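Local structure of Lin0012 protein (Listeria innocua, 3K17) at residues N83-F88 against N129-K134; S119-T124 against A165-G170; A148-L153 against E193-E198. The protein probably acts as an ATP-dependent phosphomevalonate kinase of the GHMP family, phosphorylating phosphomevalonate on the mevalonate route to isopentenyl diphosphate. One frame throughout, in Å; residues are numbered along the deposited sequence.

Interaction 1 (N83-F88 against N129-K134)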
loop_
_atom_site.group_PDB
_atom_site.type_symbol
_atom_site.label_atom_id
_atom_site.label_comp_id
_atom_site.label_asym_id
_atom_site.label_seq_id
_atom_site.Cartn_x
_atom_site.Cartn_y
_atom_site.Cartn_z
ATOM N N ASN A 83 -27.922 -4.230 -0.221
ATOM C CA ASN A 83 -27.382 -4.650 -1.509
ATOM C C ASN A 83 -28.045 -5.930 -2.023
ATOM O O ASN A 83 -28.427 -6.020 -3.192
ATOM C CB ASN A 83 -25.861 -4.828 -1.399
ATOM C CG ASN A 83 -25.127 -3.490 -1.252
ATOM O OD1 ASN A 83 -24.066 -3.398 -0.612
ATOM N ND2 ASN A 83 -25.693 -2.450 -1.847
ATOM N N ILE A 84 -28.194 -6.921 -1.155
ATOM C CA ILE A 84 -28.821 -8.160 -1.579
ATOM C C ILE A 84 -30.310 -7.935 -1.878
ATOM O O ILE A 84 -30.850 -8.525 -2.808
ATOM C CB ILE A 84 -28.660 -9.264 -0.513
ATOM C CG1 ILE A 84 -29.050 -10.617 -1.105
ATOM C CG2 ILE A 84 -29.528 -8.950 0.699
ATOM C CD1 ILE A 84 -28.830 -11.781 -0.156
ATOM N N ALA A 85 -30.970 -7.075 -1.107
ATOM C CA ALA A 85 -32.390 -6.813 -1.348
ATOM C C ALA A 85 -32.541 -6.118 -2.704
ATOM O O ALA A 85 -33.455 -6.412 -3.482
ATOM C CB ALA A 85 -32.958 -5.946 -0.249
ATOM N N THR A 86 -31.623 -5.202 -2.981
ATOM C CA THR A 86 -31.615 -4.463 -4.231
ATOM C C THR A 86 -31.424 -5.403 -5.419
ATOM O O THR A 86 -32.110 -5.279 -6.429
ATOM C CB THR A 86 -30.488 -3.401 -4.221
ATOM O OG1 THR A 86 -30.826 -2.361 -3.292
ATOM C CG2 THR A 86 -30.280 -2.819 -5.604
ATOM N N THR A 87 -30.479 -6.332 -5.300
ATOM C CA THR A 87 -30.221 -7.286 -6.365
ATOM C C THR A 87 -31.437 -8.198 -6.555
ATOM O O THR A 87 -31.762 -8.582 -7.682
ATOM C CB THR A 87 -28.978 -8.145 -6.061
ATOM O OG1 THR A 87 -27.809 -7.320 -6.132
ATOM C CG2 THR A 87 -28.848 -9.301 -7.068
ATOM N N PHE A 88 -32.103 -8.546 -5.457
ATOM C CA PHE A 88 -33.282 -9.400 -5.551
ATOM C C PHE A 88 -34.425 -8.660 -6.248
ATOM O O PHE A 88 -35.069 -9.205 -7.139
ATOM C CB PHE A 88 -33.759 -9.850 -4.172
ATOM C CG PHE A 88 -35.051 -10.623 -4.212
ATOM C CD1 PHE A 88 -35.090 -11.911 -4.744
ATOM C CD2 PHE A 88 -36.232 -10.045 -3.780
ATOM C CE1 PHE A 88 -36.291 -12.608 -4.849
ATOM C CE2 PHE A 88 -37.441 -10.732 -3.881
ATOM C CZ PHE A 88 -37.468 -12.020 -4.420
ATOM N N ASN A 129 -37.120 -6.784 5.820
ATOM C CA ASN A 129 -38.556 -6.589 5.976
ATOM C C ASN A 129 -39.017 -5.231 5.498
ATOM O O ASN A 129 -40.052 -5.125 4.837
ATOM C CB ASN A 129 -38.990 -6.783 7.422
ATOM C CG ASN A 129 -39.406 -8.205 7.705
ATOM O OD1 ASN A 129 -39.844 -8.913 6.807
ATOM N ND2 ASN A 129 -39.291 -8.626 8.953
ATOM N N ALA A 130 -38.257 -4.192 5.826
ATOM C CA ALA A 130 -38.618 -2.843 5.407
ATOM C C ALA A 130 -38.627 -2.675 3.886
ATOM O O ALA A 130 -39.539 -2.067 3.338
ATOM C CB ALA A 130 -37.670 -1.822 6.034
ATOM N N LEU A 131 -37.622 -3.206 3.198
ATOM C CA LEU A 131 -37.560 -3.056 1.746
ATOM C C LEU A 131 -38.549 -3.956 1.015
ATOM O O LEU A 131 -39.057 -3.586 -0.045
ATOM C CB LEU A 131 -36.135 -3.308 1.226
ATOM C CG LEU A 131 -35.104 -2.228 1.615
ATOM C CD1 LEU A 131 -33.704 -2.644 1.201
ATOM C CD2 LEU A 131 -35.482 -0.913 0.962
HETATM N N MSE A 132 -38.812 -5.140 1.560
HETATM C CA MSE A 132 -39.767 -6.029 0.922
HETATM C C MSE A 132 -41.181 -5.480 1.108
HETATM O O MSE A 132 -41.978 -5.481 0.170
HETATM C CB MSE A 132 -39.674 -7.446 1.488
HETATM C CG MSE A 132 -38.389 -8.189 1.123
HETATM SE SE MSE A 132 -37.984 -8.251 -0.773
HETATM C CE MSE A 132 -36.800 -6.702 -0.881
ATOM N N THR A 133 -41.490 -4.996 2.306
ATOM C CA THR A 133 -42.819 -4.448 2.563
ATOM C C THR A 133 -43.055 -3.261 1.627
ATOM O O THR A 133 -44.151 -3.076 1.096
ATOM C CB THR A 133 -42.970 -3.965 4.027
ATOM O OG1 THR A 133 -42.811 -5.072 4.921
ATOM C CG2 THR A 133 -44.355 -3.355 4.250
ATOM N N LYS A 134 -42.005 -2.480 1.410
ATOM C CA LYS A 134 -42.061 -1.300 0.559
ATOM C C LYS A 134 -42.075 -1.568 -0.948
ATOM O O LYS A 134 -42.782 -0.885 -1.689
ATOM C CB LYS A 134 -40.873 -0.385 0.888
ATOM C CG LYS A 134 -40.719 0.827 -0.015
ATOM C CD LYS A 134 -41.857 1.823 0.173
ATOM C CE LYS A 134 -41.631 3.071 -0.673
ATOM N NZ LYS A 134 -42.732 4.063 -0.512
#
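Ala-85 and Leu-131 face each other where two helices of the GHMP kinase N-terminal domain, 76-91 and 119-135, run side by side in nearly the same direction. The segment axes come within 10.3 Å and cross at -24°, and the backbones are closest at this pair, whose CA atoms lie 7.1 Å apart. A small residue suits that spot. The methyl of Ala-85 is a low bump, and it fits the notch between two larger side chains that reach over from the second helix. One wall of the notch is Leu-131 CD1, 3.7 Å from Ala-85 CB. The other is the selenomethionine Met-132, whose CE ends 4.0 Å from Ala-85 CB. Met-132 gets there by flexibility: its CB does not head for the other helix, but its unbranched chain can bend twice, at chi2 and chi3 (95° at the latter), and so carries the terminal methyl across to Ala-85.

Phe-88, nearly one turn further along its helix, supplies the large knob beside the small one, its CG standing anti to the backbone N. Leu-147 and Leu-192 also pack on this side chain, so the ring is embedded between three helices. On the far flank of the helix, Thr-87 OG1 is hydrogen-bonded to Tyr-189 O of a neighbouring subunit. The selenium of Met-132 makes an oblique Met-aromatic contact: SE is 5.0 Å from the Phe-88 ring centroid, 69° off the ring normal, and touches Phe-88 CD2 at 3.9 Å and CE2 at 4.0 Å.

Interaction 2 (S119-T124 against A165-G170)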
loop_
_atom_site.group_PDB
_atom_site.type_symbol
_atom_site.label_atom_id
_atom_site.label_comp_id
_atom_site.label_asym_id
_atom_site.label_seq_id
_atom_site.Cartn_x
_atom_site.Cartn_y
_atom_site.Cartn_z
ATOM N N SER A 119 -28.073 -8.227 17.876
ATOM C CA SER A 119 -28.097 -6.940 17.199
ATOM C C SER A 119 -27.896 -7.005 15.692
ATOM O O SER A 119 -28.653 -6.394 14.953
ATOM C CB SER A 119 -27.058 -5.997 17.821
ATOM O OG SER A 119 -27.419 -5.676 19.153
ATOM N N SER A 120 -26.894 -7.747 15.228
ATOM C CA SER A 120 -26.630 -7.822 13.792
ATOM C C SER A 120 -27.747 -8.524 13.015
ATOM O O SER A 120 -28.132 -8.084 11.932
ATOM C CB SER A 120 -25.274 -8.508 13.521
ATOM O OG SER A 120 -25.249 -9.864 13.971
ATOM N N ALA A 121 -28.272 -9.608 13.565
ATOM C CA ALA A 121 -29.351 -10.330 12.897
ATOM C C ALA A 121 -30.609 -9.459 12.838
ATOM O O ALA A 121 -31.246 -9.339 11.791
ATOM C CB ALA A 121 -29.649 -11.617 13.642
ATOM N N ALA A 122 -30.957 -8.840 13.963
ATOM C CA ALA A 122 -32.157 -8.010 14.018
ATOM C C ALA A 122 -32.111 -6.855 13.027
ATOM O O ALA A 122 -33.118 -6.522 12.389
ATOM C CB ALA A 122 -32.367 -7.488 15.430
ATOM N N ALA A 123 -30.943 -6.240 12.891
ATOM C CA ALA A 123 -30.795 -5.127 11.963
ATOM C C ALA A 123 -30.962 -5.637 10.534
ATOM O O ALA A 123 -31.643 -5.021 9.707
ATOM C CB ALA A 123 -29.414 -4.474 12.140
ATOM N N THR A 124 -30.322 -6.762 10.242
ATOM C CA THR A 124 -30.415 -7.356 8.917
ATOM C C THR A 124 -31.890 -7.644 8.570
ATOM O O THR A 124 -32.378 -7.287 7.494
ATOM C CB THR A 124 -29.617 -8.670 8.859
ATOM O OG1 THR A 124 -28.239 -8.399 9.137
ATOM C CG2 THR A 124 -29.726 -9.306 7.480
ATOM N N ALA A 165 -33.376 -16.354 11.965
ATOM C CA ALA A 165 -34.687 -17.011 11.963
ATOM C C ALA A 165 -35.594 -16.497 13.076
ATOM O O ALA A 165 -36.761 -16.164 12.845
ATOM C CB ALA A 165 -34.512 -18.526 12.096
ATOM N N SER A 166 -35.043 -16.434 14.284
ATOM C CA SER A 166 -35.791 -15.983 15.441
ATOM C C SER A 166 -36.267 -14.544 15.295
ATOM O O SER A 166 -37.415 -14.240 15.612
ATOM C CB SER A 166 -34.940 -16.143 16.702
ATOM O OG SER A 166 -35.629 -15.655 17.838
ATOM N N CYS A 167 -35.390 -13.654 14.819
ATOM C CA CYS A 167 -35.762 -12.248 14.639
ATOM C C CYS A 167 -36.843 -12.092 13.562
ATOM O O CYS A 167 -37.753 -11.273 13.690
ATOM C CB CYS A 167 -34.530 -11.420 14.254
ATOM S SG CYS A 167 -33.286 -11.355 15.574
HETATM N N MSE A 168 -36.737 -12.893 12.510
HETATM C CA MSE A 168 -37.690 -12.854 11.400
HETATM C C MSE A 168 -39.073 -13.422 11.761
HETATM O O MSE A 168 -40.099 -12.807 11.467
HETATM C CB MSE A 168 -37.107 -13.633 10.218
HETATM C CG MSE A 168 -38.014 -13.771 9.006
HETATM SE SE MSE A 168 -38.263 -12.097 8.087
HETATM C CE MSE A 168 -36.539 -12.027 7.172
ATOM N N TYR A 169 -39.084 -14.583 12.408
ATOM C CA TYR A 169 -40.325 -15.277 12.767
ATOM C C TYR A 169 -40.998 -14.863 14.069
ATOM O O TYR A 169 -42.213 -15.005 14.208
ATOM C CB TYR A 169 -40.083 -16.795 12.798
ATOM C CG TYR A 169 -39.968 -17.417 11.430
ATOM C CD1 TYR A 169 -38.950 -17.041 10.555
ATOM C CD2 TYR A 169 -40.912 -18.342 10.984
ATOM C CE1 TYR A 169 -38.880 -17.563 9.266
ATOM C CE2 TYR A 169 -40.850 -18.871 9.701
ATOM C CZ TYR A 169 -39.838 -18.478 8.847
ATOM O OH TYR A 169 -39.795 -18.976 7.565
ATOM N N GLY A 170 -40.224 -14.346 15.020
ATOM C CA GLY A 170 -40.808 -13.966 16.296
ATOM C C GLY A 170 -41.197 -15.214 17.080
ATOM O O GLY A 170 -40.899 -16.337 16.667
#
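The carbonyl oxygen Ser-120 O, one residue ahead of the Ala-121 and Ala-122 pair that receives Cys-167, is gripped by two donors from the next helical turn. Thr-124 OG1 donates to it at 2.8 Å, and Thr-124 N makes the ordinary helical bond to the same Ser-120 O at 3.1 Å. They arrive from opposite faces of the carbonyl plane; the hydroxyl lies 30° out of that plane, at a C=O...donor angle of 148°. Threonine suits the place because its hydroxyl can fold back onto its own helix, leaving the methyl for apolar packing. The Ser-120 hydroxyl points elsewhere and is hydrogen-bonded to His-152 NE2 of helix 141-156.

Ser-119 to Ala-122 make up the Ser-Ser-Ala-Ala part of the Gly-Leu-Gly-Ser-Ser-Ala-Ala sequence, the phosphate-binding signature of GHMP kinases. In this family the sequence runs from the loop into the first turn of a helix, which probably helps to hold the phosphates of ATP here too. The two alanines leave that turn smooth on its inner side, so helix 162-169 can come very near: the CA atoms of Ala-122 and Cys-167 are 5.6 Å apart.

Cys-167 fills the shallow groove this creates. With its sulfur anti to the carbonyl carbon (chi1 -65°), SG rests against the backbone of Ala-122, 3.8 Å from Ala-122 N, a packing approach and not a hydrogen bond. Its apolar contacts are with the two methyls, Cys-167 SG lying 4.0 Å from Ala-122 CB and 4.1 Å from Ala-121 CB, and a compact thiol fits such a narrow gap. On strand 7-18, Ile-11 and Lys-14 also touch Cys-167.

Interaction 3 (A148-L153 against E193-E198)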
loop_
_atom_site.group_PDB
_atom_site.type_symbol
_atom_site.label_atom_id
_atom_site.label_comp_id
_atom_site.label_asym_id
_atom_site.label_seq_id
_atom_site.Cartn_x
_atom_site.Cartn_y
_atom_site.Cartn_z
ATOM N N ALA A 148 -32.049 -12.579 4.181
ATOM C CA ALA A 148 -31.423 -12.169 5.431
ATOM C C ALA A 148 -30.298 -13.110 5.857
ATOM O O ALA A 148 -29.260 -12.662 6.370
ATOM C CB ALA A 148 -32.480 -12.075 6.533
ATOM N N ALA A 149 -30.501 -14.408 5.649
ATOM C CA ALA A 149 -29.504 -15.408 6.014
ATOM C C ALA A 149 -28.248 -15.327 5.139
ATOM O O ALA A 149 -27.124 -15.408 5.649
ATOM C CB ALA A 149 -30.108 -16.810 5.929
ATOM N N LEU A 150 -28.434 -15.190 3.829
ATOM C CA LEU A 150 -27.296 -15.078 2.916
ATOM C C LEU A 150 -26.510 -13.822 3.271
ATOM O O LEU A 150 -25.288 -13.845 3.339
ATOM C CB LEU A 150 -27.762 -14.966 1.462
ATOM C CG LEU A 150 -28.301 -16.225 0.776
ATOM C CD1 LEU A 150 -28.737 -15.900 -0.647
ATOM C CD2 LEU A 150 -27.215 -17.291 0.763
ATOM N N SER A 151 -27.228 -12.725 3.486
ATOM C CA SER A 151 -26.602 -11.452 3.831
ATOM C C SER A 151 -25.743 -11.584 5.082
ATOM O O SER A 151 -24.550 -11.278 5.073
ATOM C CB SER A 151 -27.675 -10.380 4.070
ATOM O OG SER A 151 -27.095 -9.130 4.433
ATOM N N HIS A 152 -26.362 -12.059 6.155
ATOM C CA HIS A 152 -25.690 -12.191 7.433
ATOM C C HIS A 152 -24.531 -13.185 7.461
ATOM O O HIS A 152 -23.514 -12.926 8.100
ATOM C CB HIS A 152 -26.712 -12.543 8.519
ATOM C CG HIS A 152 -26.208 -12.342 9.915
ATOM N ND1 HIS A 152 -25.414 -13.264 10.563
ATOM C CD2 HIS A 152 -26.371 -11.311 10.779
ATOM C CE1 HIS A 152 -25.112 -12.812 11.769
ATOM N NE2 HIS A 152 -25.679 -11.629 11.924
ATOM N N LEU A 153 -24.660 -14.307 6.764
ATOM C CA LEU A 153 -23.587 -15.292 6.795
ATOM C C LEU A 153 -22.316 -14.829 6.076
ATOM O O LEU A 153 -21.218 -15.082 6.557
ATOM C CB LEU A 153 -24.076 -16.643 6.254
ATOM C CG LEU A 153 -24.147 -16.990 4.772
ATOM C CD1 LEU A 153 -22.746 -17.273 4.239
ATOM C CD2 LEU A 153 -25.031 -18.236 4.602
ATOM N N GLU A 193 -31.504 -15.316 -7.609
ATOM C CA GLU A 193 -32.852 -15.733 -7.995
ATOM C C GLU A 193 -33.008 -17.242 -7.868
ATOM O O GLU A 193 -34.067 -17.733 -7.487
ATOM C CB GLU A 193 -33.163 -15.305 -9.433
ATOM C CG GLU A 193 -34.573 -15.681 -9.881
ATOM C CD GLU A 193 -34.889 -15.220 -11.297
ATOM O OE1 GLU A 193 -34.060 -15.474 -12.197
ATOM O OE2 GLU A 193 -35.967 -14.613 -11.507
ATOM N N TRP A 194 -31.944 -17.970 -8.185
ATOM C CA TRP A 194 -31.955 -19.423 -8.094
ATOM C C TRP A 194 -32.041 -19.846 -6.629
ATOM O O TRP A 194 -32.717 -20.818 -6.287
ATOM C CB TRP A 194 -30.682 -20.001 -8.721
ATOM C CG TRP A 194 -30.623 -21.496 -8.692
ATOM C CD1 TRP A 194 -31.112 -22.359 -9.633
ATOM C CD2 TRP A 194 -30.098 -22.307 -7.639
ATOM N NE1 TRP A 194 -30.925 -23.663 -9.227
ATOM C CE2 TRP A 194 -30.305 -23.658 -8.006
ATOM C CE3 TRP A 194 -29.472 -22.024 -6.416
ATOM C CZ2 TRP A 194 -29.908 -24.721 -7.193
ATOM C CZ3 TRP A 194 -29.078 -23.085 -5.605
ATOM C CH2 TRP A 194 -29.298 -24.417 -6.000
ATOM N N PHE A 195 -31.346 -19.113 -5.766
ATOM C CA PHE A 195 -31.344 -19.413 -4.335
ATOM C C PHE A 195 -32.726 -19.231 -3.720
ATOM O O PHE A 195 -33.117 -19.986 -2.830
ATOM C CB PHE A 195 -30.348 -18.500 -3.601
ATOM C CG PHE A 195 -28.956 -19.064 -3.498
ATOM C CD1 PHE A 195 -28.712 -20.202 -2.733
ATOM C CD2 PHE A 195 -27.884 -18.431 -4.123
ATOM C CE1 PHE A 195 -27.419 -20.703 -2.583
ATOM C CE2 PHE A 195 -26.578 -18.921 -3.983
ATOM C CZ PHE A 195 -26.342 -20.057 -3.210
HETATM N N MSE A 196 -33.456 -18.223 -4.195
HETATM C CA MSE A 196 -34.787 -17.916 -3.681
HETATM C C MSE A 196 -35.830 -18.958 -4.057
HETATM O O MSE A 196 -36.752 -19.228 -3.290
HETATM C CB MSE A 196 -35.255 -16.548 -4.192
HETATM C CG MSE A 196 -34.452 -15.361 -3.677
HETATM SE SE MSE A 196 -34.397 -15.263 -1.734
HETATM C CE MSE A 196 -32.671 -16.092 -1.466
ATOM N N LYS A 197 -35.686 -19.534 -5.242
ATOM C CA LYS A 197 -36.636 -20.530 -5.721
ATOM C C LYS A 197 -36.267 -21.954 -5.345
ATOM O O LYS A 197 -37.123 -22.835 -5.322
ATOM C CB LYS A 197 -36.777 -20.424 -7.240
ATOM C CG LYS A 197 -37.399 -19.115 -7.686
ATOM C CD LYS A 197 -37.612 -19.061 -9.187
ATOM C CE LYS A 197 -38.322 -17.769 -9.571
ATOM N NZ LYS A 197 -38.578 -17.677 -11.032
ATOM N N GLU A 198 -34.997 -22.184 -5.048
ATOM C CA GLU A 198 -34.555 -23.523 -4.695
ATOM C C GLU A 198 -34.726 -23.835 -3.207
ATOM O O GLU A 198 -34.316 -23.058 -2.340
ATOM C CB GLU A 198 -33.085 -23.700 -5.084
ATOM C CG GLU A 198 -32.583 -25.136 -5.055
ATOM C CD GLU A 198 -33.097 -25.961 -6.225
ATOM O OE1 GLU A 198 -33.800 -25.397 -7.091
ATOM O OE2 GLU A 198 -32.788 -27.173 -6.279
#
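Leu-150 turns its CG anti to its carbonyl carbon (chi1 -74°) and holds CD1 extended at chi2 179°, a shape that carries this one methyl away from helix 141-156 toward helix 192-197. The selenomethionine Met-196 answers with a bent chain: a turn at chi2 and another at chi3 (98°) swing CE inward although its CB does not aim at the leucine. Their ends meet at 4.0 Å, Leu-150 CD1 to Met-196 CE, the two chains overlapping with opposed directions. The same CD1 lies 4.3 Å from Phe-195 CB, so a single leucine methyl nestles between two successive residues of the other helix.

Long side chains are needed here, for the backbones stand well apart: the CA atoms of Leu-150 and Phe-195, the nearest pair, are 9.4 Å from each other. Phe-195 adds breadth, and Trp-194 CE3 lies 4.1 Å above one face of the Phe-195 ring, toward that ring's rim. Polar bonds to the helix end accompany this apolar packing. Lysines of helix 141-156 meet carbonyls there: Lys-143 NZ bonds Met-196 O in the last turn of helix 192-197, and Lys-146 NZ bonds Glu-198 O just beyond it. The positive charge of these lysines is probably favourable at a helix C-terminus.

The contact is plain packing in the helical layer. Leu-150 is flanked by Ile-84 of helix 76-91 and Val-183 of helix 180-187, while Phe-195 leans on Leu-187; helix 192-197 thus closes over helix 141-156 on the side where helices 76-91 and 180-187 also meet it.

How the interactions relate
Along the chain the segments come in the order 83-88, 119-124, 129-134, 148-153, 165-170, 193-198. Interactions 1 and 2 interleave and share helix 119-135, near opposite ends of it, with centres 15 Å apart; interactions 2 and 3 also interleave, at 15 Å. Interaction 3 opens after interaction 1 has closed, yet their centres are only 12 Å apart, and Phe-88 CE1 meets Met-196 CG at 3.5 Å. Helix 141-156 lies amid all three: Ile-84 packs on Leu-150, and Thr-124 CG2 on Ala-148 O. The contacts therefore form one continuous helical layer, joining the probable phosphate-binding turn at interaction 2 to the outer helices, beside a neighbouring subunit.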